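Local coordinates for protein pantothenate synthetase (Francisella tularensis subsp. tularensis, PDB 3N8H) that probably catalyses the ATP-dependent condensation of pantoate with beta-alanine to pantothenate, by way of a pantoyl-adenylate intermediate, and binds AMP, at residues 159-164 with 173-178; 134-139 with 165-170; 44-47 with 52-55. All blocks are in the same frame, centred on the assembly; numbering follows the deposited sequence.

Contact 1. Residues 159-164 with 173-178. With AMP (adenosine monophosphate), chain D.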
# COMPACT_ATOMS: atom_id res chain seq x y z
N LEU A 159 -7.87 -6.61 -9.65
CA LEU A 159 -7.23 -6.13 -8.44
C LEU A 159 -6.16 -5.08 -8.75
O LEU A 159 -6.04 -4.07 -8.05
CB LEU A 159 -6.62 -7.31 -7.66
CG LEU A 159 -7.60 -8.25 -7.00
CD1 LEU A 159 -6.87 -9.39 -6.30
CD2 LEU A 159 -8.47 -7.45 -6.01
N ILE A 160 -5.39 -5.29 -9.81
CA ILE A 160 -4.36 -4.32 -10.12
C ILE A 160 -5.00 -3.01 -10.63
O ILE A 160 -4.47 -1.92 -10.39
CB ILE A 160 -3.29 -4.90 -11.11
CG1 ILE A 160 -2.43 -5.96 -10.40
CG2 ILE A 160 -2.40 -3.79 -11.69
CD1 ILE A 160 -1.47 -6.68 -11.37
N LYS A 161 -6.15 -3.11 -11.30
CA LYS A 161 -6.82 -1.89 -11.78
C LYS A 161 -7.30 -1.11 -10.56
O LYS A 161 -7.24 0.12 -10.54
CB LYS A 161 -7.99 -2.20 -12.73
CG LYS A 161 -7.59 -2.78 -14.10
CD LYS A 161 -8.82 -3.14 -14.94
CE LYS A 161 -8.49 -3.33 -16.43
NZ LYS A 161 -9.70 -3.83 -17.21
N GLN A 162 -7.73 -1.83 -9.53
CA GLN A 162 -8.22 -1.16 -8.32
C GLN A 162 -7.04 -0.51 -7.57
O GLN A 162 -7.13 0.62 -7.11
CB GLN A 162 -8.97 -2.14 -7.41
CG GLN A 162 -9.59 -1.47 -6.19
CD GLN A 162 -10.74 -0.56 -6.55
OE1 GLN A 162 -11.62 -0.95 -7.32
NE2 GLN A 162 -10.75 0.65 -6.00
N LEU A 163 -5.92 -1.24 -7.49
CA LEU A 163 -4.67 -0.72 -6.91
C LEU A 163 -4.20 0.58 -7.56
O LEU A 163 -3.77 1.51 -6.89
CB LEU A 163 -3.58 -1.75 -7.07
CG LEU A 163 -2.24 -1.40 -6.44
CD1 LEU A 163 -2.28 -1.64 -4.92
CD2 LEU A 163 -1.07 -2.15 -7.14
N VAL A 164 -4.23 0.62 -8.89
CA VAL A 164 -3.73 1.77 -9.65
C VAL A 164 -4.62 2.99 -9.42
O VAL A 164 -4.15 4.13 -9.28
CB VAL A 164 -3.57 1.39 -11.18
CG1 VAL A 164 -3.63 2.62 -12.08
CG2 VAL A 164 -2.27 0.62 -11.40
N ILE A 173 -3.45 0.50 -18.01
CA ILE A 173 -3.38 -0.97 -17.99
C ILE A 173 -3.92 -1.57 -19.29
O ILE A 173 -5.06 -1.32 -19.66
CB ILE A 173 -4.11 -1.54 -16.78
CG1 ILE A 173 -3.30 -1.22 -15.52
CG2 ILE A 173 -4.31 -3.07 -16.92
CD1 ILE A 173 -4.12 -1.12 -14.29
N ILE A 174 -3.07 -2.35 -19.96
CA ILE A 174 -3.42 -3.04 -21.19
C ILE A 174 -3.57 -4.56 -20.91
O ILE A 174 -2.60 -5.21 -20.55
CB ILE A 174 -2.32 -2.84 -22.26
CG1 ILE A 174 -2.09 -1.34 -22.53
CG2 ILE A 174 -2.73 -3.53 -23.57
CD1 ILE A 174 -1.35 -0.62 -21.40
N VAL A 175 -4.78 -5.09 -21.05
CA VAL A 175 -5.03 -6.52 -20.86
C VAL A 175 -4.87 -7.29 -22.17
O VAL A 175 -5.38 -6.86 -23.21
CB VAL A 175 -6.45 -6.77 -20.29
CG1 VAL A 175 -6.64 -8.24 -19.95
CG2 VAL A 175 -6.65 -5.89 -19.07
N CYS A 176 -4.20 -8.43 -22.12
CA CYS A 176 -3.81 -9.16 -23.33
C CYS A 176 -4.36 -10.59 -23.33
O CYS A 176 -4.41 -11.21 -22.28
CB CYS A 176 -2.28 -9.19 -23.44
SG CYS A 176 -1.51 -7.53 -23.53
N PRO A 177 -4.73 -11.11 -24.51
CA PRO A 177 -5.42 -12.38 -24.67
C PRO A 177 -4.55 -13.53 -24.22
O PRO A 177 -3.33 -13.50 -24.40
CB PRO A 177 -5.63 -12.50 -26.20
CG PRO A 177 -5.33 -11.20 -26.76
CD PRO A 177 -4.41 -10.49 -25.81
N THR A 178 -5.17 -14.54 -23.67
CA THR A 178 -4.46 -15.73 -23.17
C THR A 178 -3.92 -16.57 -24.34
O THR A 178 -4.66 -17.00 -25.23
CB THR A 178 -5.39 -16.58 -22.29
OG1 THR A 178 -5.71 -15.83 -21.11
CG2 THR A 178 -4.69 -17.90 -21.87
P AMP D . 3.56 -14.87 -14.31
O1P AMP D . 5.02 -14.79 -14.76
O2P AMP D . 2.87 -16.18 -14.51
O3P AMP D . 3.35 -14.31 -12.95
O5' AMP D . 2.80 -13.96 -15.41
C5' AMP D . 3.28 -12.68 -15.81
C4' AMP D . 2.28 -12.01 -16.72
O4' AMP D . 2.10 -12.83 -17.91
C3' AMP D . 0.89 -11.82 -16.09
O3' AMP D . 0.29 -10.61 -16.58
C2' AMP D . 0.13 -13.03 -16.64
O2' AMP D . -1.29 -12.92 -16.65
C1' AMP D . 0.72 -13.13 -18.04
N9 AMP D . 0.51 -14.46 -18.64
C8 AMP D . 0.81 -15.64 -18.06
N7 AMP D . 0.45 -16.67 -18.88
C5 AMP D . -0.12 -16.13 -19.99
C6 AMP D . -0.71 -16.66 -21.24
N6 AMP D . -0.77 -17.99 -21.43
N1 AMP D . -1.19 -15.80 -22.15
C2 AMP D . -1.13 -14.47 -21.92
N3 AMP D . -0.60 -13.91 -20.81
C4 AMP D . -0.08 -14.68 -19.82

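Contact 2. Residues 134-139 with 165-170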
# COMPACT_ATOMS: atom_id res chain seq x y z
N VAL A 134 3.83 -6.50 -3.89
CA VAL A 134 4.96 -6.48 -4.82
C VAL A 134 4.62 -5.68 -6.08
O VAL A 134 5.47 -4.97 -6.60
CB VAL A 134 5.48 -7.91 -5.17
CG1 VAL A 134 4.59 -8.60 -6.20
CG2 VAL A 134 6.91 -7.82 -5.70
N VAL A 135 3.38 -5.75 -6.55
CA VAL A 135 3.02 -4.98 -7.74
C VAL A 135 3.10 -3.46 -7.46
O VAL A 135 3.69 -2.68 -8.23
CB VAL A 135 1.62 -5.40 -8.30
CG1 VAL A 135 1.10 -4.40 -9.34
CG2 VAL A 135 1.70 -6.79 -8.92
N LEU A 136 2.55 -3.06 -6.32
CA LEU A 136 2.68 -1.67 -5.88
C LEU A 136 4.16 -1.23 -5.85
O LEU A 136 4.50 -0.16 -6.33
CB LEU A 136 2.03 -1.46 -4.50
CG LEU A 136 2.03 0.00 -4.02
CD1 LEU A 136 1.57 0.97 -5.13
CD2 LEU A 136 1.17 0.19 -2.77
N LYS A 137 5.02 -2.05 -5.26
CA LYS A 137 6.45 -1.73 -5.21
C LYS A 137 7.08 -1.58 -6.60
O LYS A 137 7.81 -0.62 -6.88
CB LYS A 137 7.18 -2.82 -4.41
CG LYS A 137 6.97 -2.73 -2.89
CD LYS A 137 7.44 -4.04 -2.20
CE LYS A 137 7.42 -3.89 -0.67
NZ LYS A 137 8.62 -3.16 -0.15
N LEU A 138 6.77 -2.54 -7.48
CA LEU A 138 7.32 -2.58 -8.83
C LEU A 138 6.88 -1.36 -9.65
O LEU A 138 7.62 -0.84 -10.50
CB LEU A 138 6.85 -3.86 -9.53
CG LEU A 138 7.59 -5.11 -9.02
CD1 LEU A 138 6.99 -6.38 -9.61
CD2 LEU A 138 9.11 -5.04 -9.35
N LEU A 139 5.67 -0.92 -9.39
CA LEU A 139 5.10 0.22 -10.10
C LEU A 139 5.74 1.51 -9.61
O LEU A 139 5.93 2.48 -10.38
CB LEU A 139 3.58 0.25 -9.87
CG LEU A 139 2.76 -0.74 -10.70
CD1 LEU A 139 1.24 -0.64 -10.38
CD2 LEU A 139 3.00 -0.51 -12.18
N LYS A 165 -5.92 2.72 -9.30
CA LYS A 165 -6.93 3.73 -9.01
C LYS A 165 -6.80 4.29 -7.59
O LYS A 165 -6.83 5.51 -7.36
CB LYS A 165 -8.30 3.08 -9.19
CG LYS A 165 -9.47 4.03 -8.97
CD LYS A 165 -10.80 3.26 -8.98
CE LYS A 165 -11.98 4.19 -9.21
NZ LYS A 165 -13.21 3.41 -9.54
N ASP A 166 -6.67 3.39 -6.63
CA ASP A 166 -6.70 3.74 -5.21
C ASP A 166 -5.45 4.46 -4.77
O ASP A 166 -5.49 5.30 -3.88
CB ASP A 166 -6.87 2.47 -4.37
CG ASP A 166 -8.31 2.26 -3.91
OD1 ASP A 166 -8.96 3.23 -3.44
OD2 ASP A 166 -8.79 1.11 -4.01
N PHE A 167 -4.33 4.14 -5.40
CA PHE A 167 -3.09 4.79 -5.00
C PHE A 167 -2.54 5.70 -6.07
O PHE A 167 -1.33 5.93 -6.16
CB PHE A 167 -2.09 3.73 -4.52
CG PHE A 167 -2.64 2.93 -3.38
CD1 PHE A 167 -2.86 3.55 -2.15
CD2 PHE A 167 -3.02 1.61 -3.54
CE1 PHE A 167 -3.41 2.85 -1.07
CE2 PHE A 167 -3.57 0.89 -2.48
CZ PHE A 167 -3.77 1.51 -1.24
N PHE A 168 -3.46 6.20 -6.89
CA PHE A 168 -3.20 7.31 -7.80
C PHE A 168 -1.94 7.14 -8.61
O PHE A 168 -1.11 8.04 -8.71
CB PHE A 168 -3.21 8.60 -6.99
CG PHE A 168 -4.48 8.77 -6.20
CD1 PHE A 168 -5.61 9.31 -6.79
CD2 PHE A 168 -4.56 8.33 -4.89
CE1 PHE A 168 -6.80 9.43 -6.07
CE2 PHE A 168 -5.75 8.45 -4.17
CZ PHE A 168 -6.87 9.01 -4.77
N ILE A 169 -1.81 5.96 -9.21
CA ILE A 169 -0.69 5.65 -10.08
C ILE A 169 -1.09 5.98 -11.52
O ILE A 169 -2.05 5.43 -12.05
CB ILE A 169 -0.35 4.16 -9.94
CG1 ILE A 169 0.15 3.90 -8.51
CG2 ILE A 169 0.65 3.70 -11.01
CD1 ILE A 169 0.24 2.42 -8.17
N ASN A 170 -0.36 6.89 -12.16
CA ASN A 170 -0.73 7.31 -13.51
C ASN A 170 -0.13 6.39 -14.56
O ASN A 170 0.88 6.71 -15.20
CB ASN A 170 -0.37 8.79 -13.76
CG ASN A 170 -1.10 9.37 -14.95
OD1 ASN A 170 -1.53 8.64 -15.84
ND2 ASN A 170 -1.24 10.69 -14.97

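Contact 3. Residues 44-47 with 52-55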
# COMPACT_ATOMS: atom_id res chain seq x y z
N LYS A 44 5.77 -8.24 -26.92
CA LYS A 44 5.57 -7.75 -28.28
C LYS A 44 4.55 -6.62 -28.33
O LYS A 44 4.73 -5.63 -29.03
CB LYS A 44 5.16 -8.90 -29.19
CG LYS A 44 6.32 -9.79 -29.58
CD LYS A 44 5.87 -10.92 -30.48
CE LYS A 44 7.08 -11.58 -31.14
NZ LYS A 44 6.66 -12.87 -31.76
N LYS A 45 3.48 -6.76 -27.56
CA LYS A 45 2.50 -5.70 -27.48
C LYS A 45 3.12 -4.41 -26.91
O LYS A 45 2.97 -3.33 -27.50
CB LYS A 45 1.32 -6.14 -26.63
CG LYS A 45 0.15 -5.17 -26.64
CD LYS A 45 -0.53 -5.12 -28.00
CE LYS A 45 -1.65 -4.07 -28.02
NZ LYS A 45 -2.02 -3.62 -29.40
N ALA A 46 3.80 -4.52 -25.77
CA ALA A 46 4.53 -3.40 -25.20
C ALA A 46 5.49 -2.76 -26.22
O ALA A 46 5.56 -1.53 -26.35
CB ALA A 46 5.26 -3.81 -23.93
N LYS A 47 6.20 -3.59 -26.98
CA LYS A 47 7.19 -3.04 -27.93
C LYS A 47 6.52 -2.26 -29.05
O LYS A 47 7.05 -1.24 -29.49
CB LYS A 47 8.10 -4.13 -28.51
CG LYS A 47 9.21 -4.61 -27.59
CD LYS A 47 10.38 -3.61 -27.50
CE LYS A 47 11.19 -3.55 -28.80
NZ LYS A 47 12.39 -2.66 -28.64
N VAL A 52 10.34 2.63 -24.78
CA VAL A 52 11.16 1.89 -23.83
C VAL A 52 10.32 0.79 -23.20
O VAL A 52 9.22 1.04 -22.69
CB VAL A 52 11.70 2.81 -22.73
CG1 VAL A 52 12.65 2.05 -21.82
CG2 VAL A 52 12.38 4.02 -23.34
N VAL A 53 10.83 -0.43 -23.26
CA VAL A 53 10.15 -1.55 -22.62
C VAL A 53 11.05 -2.09 -21.53
O VAL A 53 12.26 -2.29 -21.72
CB VAL A 53 9.78 -2.69 -23.63
CG1 VAL A 53 9.13 -3.90 -22.90
CG2 VAL A 53 8.83 -2.16 -24.68
N ILE A 54 10.42 -2.26 -20.37
CA ILE A 54 11.04 -2.83 -19.19
C ILE A 54 10.33 -4.12 -18.86
O ILE A 54 9.09 -4.19 -18.83
CB ILE A 54 10.84 -1.90 -17.97
CG1 ILE A 54 11.49 -0.54 -18.20
CG2 ILE A 54 11.34 -2.56 -16.69
CD1 ILE A 54 11.15 0.48 -17.11
N VAL A 55 11.11 -5.16 -18.60
CA VAL A 55 10.55 -6.43 -18.15
C VAL A 55 11.17 -6.74 -16.80
O VAL A 55 12.39 -6.65 -16.64
CB VAL A 55 10.87 -7.56 -19.16
CG1 VAL A 55 10.55 -8.95 -18.58
CG2 VAL A 55 10.12 -7.33 -20.49

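Contact 1. Residues 159-164 with 173-178
Ile173 and Lys161 account for most of the surface hidden where helix 159-164 meets strand 173-176, with Val175 a distant third. The contact is built round a single methyl group, Ile173 CD1, which rests on the helix beside the backbone of Lys161: it lies 3.8 Å from Lys161 CA and 3.9 Å from Lys161 CG. Val164 CG2 meets this methyl tip to tip at 3.8 Å, and one turn earlier Ile160 CG2 closes in obliquely, 4.1 Å from Ile173 CD1. With CG1 of Ile173 set anti to its own carbonyl carbon (chi1 -71°) and chi2 at 152°, the branch extends from the strand to the helix, and Ile160, Lys161 and Val164, on one face of the helix, share the one end group.

Lys161 covers the outer side of the contact. Its chain runs extended beyond CG and passes across Val175 at about a right angle, bringing CE within 4.1 Å of Val175 CG2; its methylenes therefore do apolar work at an exposed margin. About 196 Å² is buried in all, by van der Waals packing.

Beyond the end of the strand, in 173-178, Pro177 and Thr178 form part of the AMP pocket: Thr178 CA is 3.4 Å from N1 of the adenine, and Pro177 O is 3.5 Å from its C2.

The two axes run antiparallel, at 175° and 10.3 Å apart, as expected where the helix of a beta-alpha-beta crossover lies on the strand it leads into. Strand 172-176 is the outermost strand at one side of the parallel sheet within this chain, paired by backbone hydrogen bonds with strand 146-150, while helix 127-142 flanks helix 154-166 through Met131, which touches Ile160.

Contact 2. Residues 134-139 with 165-170
Ile169 points its terminal methyl at two leucines that lie three residues apart on helix 134-139, one turn of one face. The CD1 atom of Ile169 is 3.6 Å from Leu136 CD1 and 3.9 Å from Leu139 CD1, and thus serves as a single point of contact for both. The approaches differ: the Leu136 side chain meets that of Ile169 at a slant, whereas Leu139 lies across it at roughly a right angle. Different settings of chi1 bring the two leucines together on this methyl: in Leu136 CG is anti to the backbone N (-175°), in Leu139 it is anti to the carbonyl carbon (-78°).

Phe167 supplies a looser neighbour. Its ring stands oblique to Leu136, with CD2 of the ring 4.5 Å from Leu136 CD2, while Asp166 CB lies 4.0 Å above one face of the Phe167 ring, toward the rim. Leu136 therefore divides its two methyls, CD1 going to Ile169 and CD2 to the phenylalanine.

The backbone turn contributes to this placement. Phe167 is the first residue to leave helical geometry at the end of helix 154-166, and Phe168 follows with a positive phi of 49°, a left-handed conformation that turns the chain before Ile169.

Between the two segments the chemistry is wholly apolar, with 172 Å² buried. Some of the polar and charged partners nearby come from the second subunit, whose Lys137 makes a cation-pi contact with Phe167 and a salt bridge with Asp166 OD1. Methyl packing of this kind is tolerant of direction, consistent with a fit of helix and turn set mainly by shape, while the charged interactions named here cross to the second subunit.

Contact 3. Residues 44-47 with 52-55
Val53 packs against Ala46 and Lys47 within the beta-alpha-beta unit of strand 26-31, helix 37-49 and strand 52-57, part of the parallel sheet of this HUP-clan enzyme. The link from helix to strand is short, and the contact spans it, with Lys47 CA and Val53 CA only 6.3 Å apart.

Val53 straddles the alanine. CG1 is anti to the backbone N (chi1 177°) and CG2 is anti to the carbonyl carbon, and in this setting both methyls come 4.0 Å from Ala46 CB. Ala46 offers only its CB, and both valine methyls rest on it.

Lys47 behaves quite differently from an extended lysine. Its chain is folded at chi2 (-77°) and again at chi3 (-70°), which curls the methylenes obliquely over the valine: CD is 3.5 Å from Val53 CG2 and 4.0 Å from Val53 CB. The fold also fits the polar end, since NZ is hydrogen-bonded to the carbonyl O of Asp88, in the loop before strand 91-93. The lysine thus covers an apolar residue with its stem while its ammonium group is held by a backbone oxygen.

Beyond the side chains of the helix, one of its carbonyls touches the valine side chain: Ala46 O, which accepts a hydrogen bond from Asn50 ND2, lies 3.7 Å from Val53 CG2.

In the fold
Contacts 2 and 3 are buried, whereas contact 1 lies toward the surface with an exposed lysine along its margin. Contacts 1 and 2 share helix 154-166 and touch directly: Val164 packs on Leu139, and Val164 O probably accepts a hydrogen bond from Ile169 N. Contacts 1 and 3 each join a helix to the following strand of the same parallel sheet, with Cys176 meeting Lys45 between them; both use lysine methylenes over a strand residue, extended in one and folded in the other. Contact 2 instead sets helix 127-142 against the turn that follows helix 154-166 and uses only hydrophobic side chains. Contacts 1 and 2 both adjoin the second subunit, which does not touch contact 3.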